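Local coordinates for protein archease (Thermotoga maritima, PDB 1J5U) that probably activates the tRNA-splicing ligase RtcB by promoting its guanylylation, and binds a calcium ion, at residues T109-T115 with V132-T136. Numbering follows the deposited sequence.
With CA (calcium ion), chain B.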
loop_
_atom_site.group_PDB
_atom_site.type_symbol
_atom_site.label_atom_id
_atom_site.label_comp_id
_atom_site.label_asym_id
_atom_site.label_seq_id
_atom_site.Cartn_x
_atom_site.Cartn_y
_atom_site.Cartn_z
ATOM N N THR A 109 -10.671 -8.281 2.236
ATOM C CA THR A 109 -11.026 -7.026 2.867
ATOM C C THR A 109 -10.601 -5.856 2.004
ATOM O O THR A 109 -9.414 -5.695 1.721
ATOM C CB THR A 109 -10.325 -6.892 4.232
ATOM O OG1 THR A 109 -10.308 -8.166 4.890
ATOM C CG2 THR A 109 -11.055 -5.891 5.099
ATOM N N GLU A 110 -11.562 -5.034 1.604
ATOM C CA GLU A 110 -11.277 -3.861 0.783
ATOM C C GLU A 110 -10.526 -2.804 1.591
ATOM O O GLU A 110 -10.998 -2.378 2.640
ATOM C CB GLU A 110 -12.578 -3.249 0.273
ATOM C CG GLU A 110 -13.537 -4.251 -0.370
ATOM C CD GLU A 110 -14.609 -4.744 0.599
ATOM O OE1 GLU A 110 -14.260 -5.409 1.609
ATOM O OE2 GLU A 110 -15.806 -4.450 0.350
ATOM N N ILE A 111 -9.358 -2.380 1.115
ATOM C CA ILE A 111 -8.607 -1.358 1.818
ATOM C C ILE A 111 -8.972 -0.007 1.220
ATOM O O ILE A 111 -8.860 0.195 0.004
ATOM C CB ILE A 111 -7.078 -1.603 1.712
ATOM C CG1 ILE A 111 -6.695 -2.826 2.551
ATOM C CG2 ILE A 111 -6.313 -0.374 2.178
ATOM C CD1 ILE A 111 -5.214 -3.231 2.453
ATOM N N LYS A 112 -9.414 0.908 2.081
ATOM C CA LYS A 112 -9.821 2.243 1.668
ATOM C C LYS A 112 -8.673 3.229 1.511
ATOM O O LYS A 112 -8.714 4.128 0.661
ATOM C CB LYS A 112 -10.803 2.834 2.685
ATOM C CG LYS A 112 -12.127 2.095 2.804
ATOM C CD LYS A 112 -13.006 2.771 3.845
ATOM C CE LYS A 112 -14.282 1.985 4.100
ATOM N NZ LYS A 112 -14.981 2.514 5.314
ATOM N N ALA A 113 -7.660 3.091 2.354
ATOM C CA ALA A 113 -6.544 4.007 2.290
ATOM C C ALA A 113 -5.422 3.645 3.243
ATOM O O ALA A 113 -5.625 2.913 4.224
ATOM C CB ALA A 113 -7.024 5.427 2.646
ATOM N N LEU A 114 -4.241 4.173 2.933
ATOM C CA LEU A 114 -3.113 4.055 3.830
ATOM C C LEU A 114 -3.249 5.375 4.592
ATOM O O LEU A 114 -3.439 6.427 3.972
ATOM C CB LEU A 114 -1.778 4.051 3.078
ATOM C CG LEU A 114 -0.563 4.214 3.998
ATOM C CD1 LEU A 114 -0.441 3.012 4.963
ATOM C CD2 LEU A 114 0.691 4.316 3.128
ATOM N N THR A 115 -3.177 5.322 5.921
ATOM C CA THR A 115 -3.269 6.528 6.740
ATOM C C THR A 115 -1.877 6.991 7.129
ATOM O O THR A 115 -0.869 6.334 6.823
ATOM C CB THR A 115 -4.041 6.260 8.059
ATOM O OG1 THR A 115 -3.246 5.413 8.903
ATOM C CG2 THR A 115 -5.372 5.577 7.777
ATOM N N VAL A 132 2.592 0.459 9.115
ATOM C CA VAL A 132 1.718 1.025 8.104
ATOM C C VAL A 132 0.331 0.668 8.602
ATOM O O VAL A 132 0.038 -0.509 8.916
ATOM C CB VAL A 132 1.930 0.445 6.671
ATOM C CG1 VAL A 132 3.189 1.076 6.049
ATOM C CG2 VAL A 132 2.045 -1.081 6.710
ATOM N N VAL A 133 -0.512 1.685 8.693
ATOM C CA VAL A 133 -1.871 1.499 9.191
ATOM C C VAL A 133 -2.870 1.877 8.119
ATOM O O VAL A 133 -2.827 2.996 7.565
ATOM C CB VAL A 133 -2.093 2.355 10.457
ATOM C CG1 VAL A 133 -3.577 2.307 10.894
ATOM C CG2 VAL A 133 -1.184 1.850 11.572
ATOM N N PHE A 134 -3.754 0.934 7.817
ATOM C CA PHE A 134 -4.761 1.131 6.798
ATOM C C PHE A 134 -6.166 1.255 7.362
ATOM O O PHE A 134 -6.496 0.727 8.435
ATOM C CB PHE A 134 -4.753 -0.028 5.795
ATOM C CG PHE A 134 -3.443 -0.217 5.100
ATOM C CD1 PHE A 134 -2.421 -0.947 5.710
ATOM C CD2 PHE A 134 -3.235 0.325 3.835
ATOM C CE1 PHE A 134 -1.204 -1.139 5.060
ATOM C CE2 PHE A 134 -2.021 0.139 3.167
ATOM C CZ PHE A 134 -1.006 -0.595 3.780
ATOM N N ASP A 135 -6.983 1.952 6.586
ATOM C CA ASP A 135 -8.376 2.199 6.889
ATOM C C ASP A 135 -9.194 1.221 6.028
ATOM O O ASP A 135 -8.920 1.064 4.842
ATOM C CB ASP A 135 -8.690 3.665 6.547
ATOM C CG ASP A 135 -10.140 4.026 6.794
ATOM O OD1 ASP A 135 -10.732 3.420 7.689
ATOM O OD2 ASP A 135 -10.676 4.913 6.109
ATOM N N THR A 136 -10.157 0.527 6.636
ATOM C CA THR A 136 -11.009 -0.397 5.890
ATOM C C THR A 136 -12.476 -0.023 6.114
ATOM O O THR A 136 -13.358 -0.667 5.518
ATOM C CB THR A 136 -10.810 -1.881 6.311
ATOM O OG1 THR A 136 -11.137 -2.037 7.696
ATOM C CG2 THR A 136 -9.357 -2.322 6.099
ATOM O OXT THR A 136 -12.724 0.926 6.867
HETATM CA CA CA B . -12.587 2.446 8.865
HETATM O O HOH W 1 -13.499 -1.976 3.425
HETATM O O HOH W 2 -15.224 1.363 8.470
HETATM O O HOH W 3 0.444 4.231 8.461
HETATM O O HOH W 4 -13.420 1.028 11.068
HETATM O O HOH W 5 -14.319 4.481 9.683
#
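A classic beta bulge sets Lys112 and Ala113 opposite the single residue Asp135, where strand 113-124 pairs with strand 127-135 in an antiparallel beta hairpin. Lys112 N bonds to Asp135 O at 2.8 Å, and Ala113 N reaches the same oxygen weakly. Asp135 N returns a nearly straight bond to Ala113 O (170°). Val133 O accepts two bonds from Thr115. The backbone N comes almost end-on to the carbonyl, while OG1 of Thr115, 2.8 Å from Val133 O, sits above the carbonyl plane. With chi1 at 69°, OG1 lies between its own N and carbonyl carbon and points at Val133. A valine in place of Thr115 would probably keep the backbone bond but leave Val133 O without its second donor and His117 N without its acceptor.

The polar and charged contacts lie at the chain end. The extended Lys112 side chain runs along the Thr136 carboxylate, and NZ makes a weak salt-bridge bond to OXT. That OXT and Asp135 OD1, 2.4 Å from the metal, bind calcium; His19 O and Asp22 OD2 join them. A water links Glu110 O to Thr136 O.

Apolar contacts centre on Phe134. Leu114 CD1 makes a CH-pi contact over one face, 3.9 Å from the centroid of the Phe134 ring. Ile111 CG2 approaches Phe134 CD2 obliquely at 3.6 Å.

Leu114 also packs on helix 66-81, while Ile111 and Phe134 meet helix 32-47. Strand 127-135 is central in its three-stranded sheet, between 113-124 and 23-29.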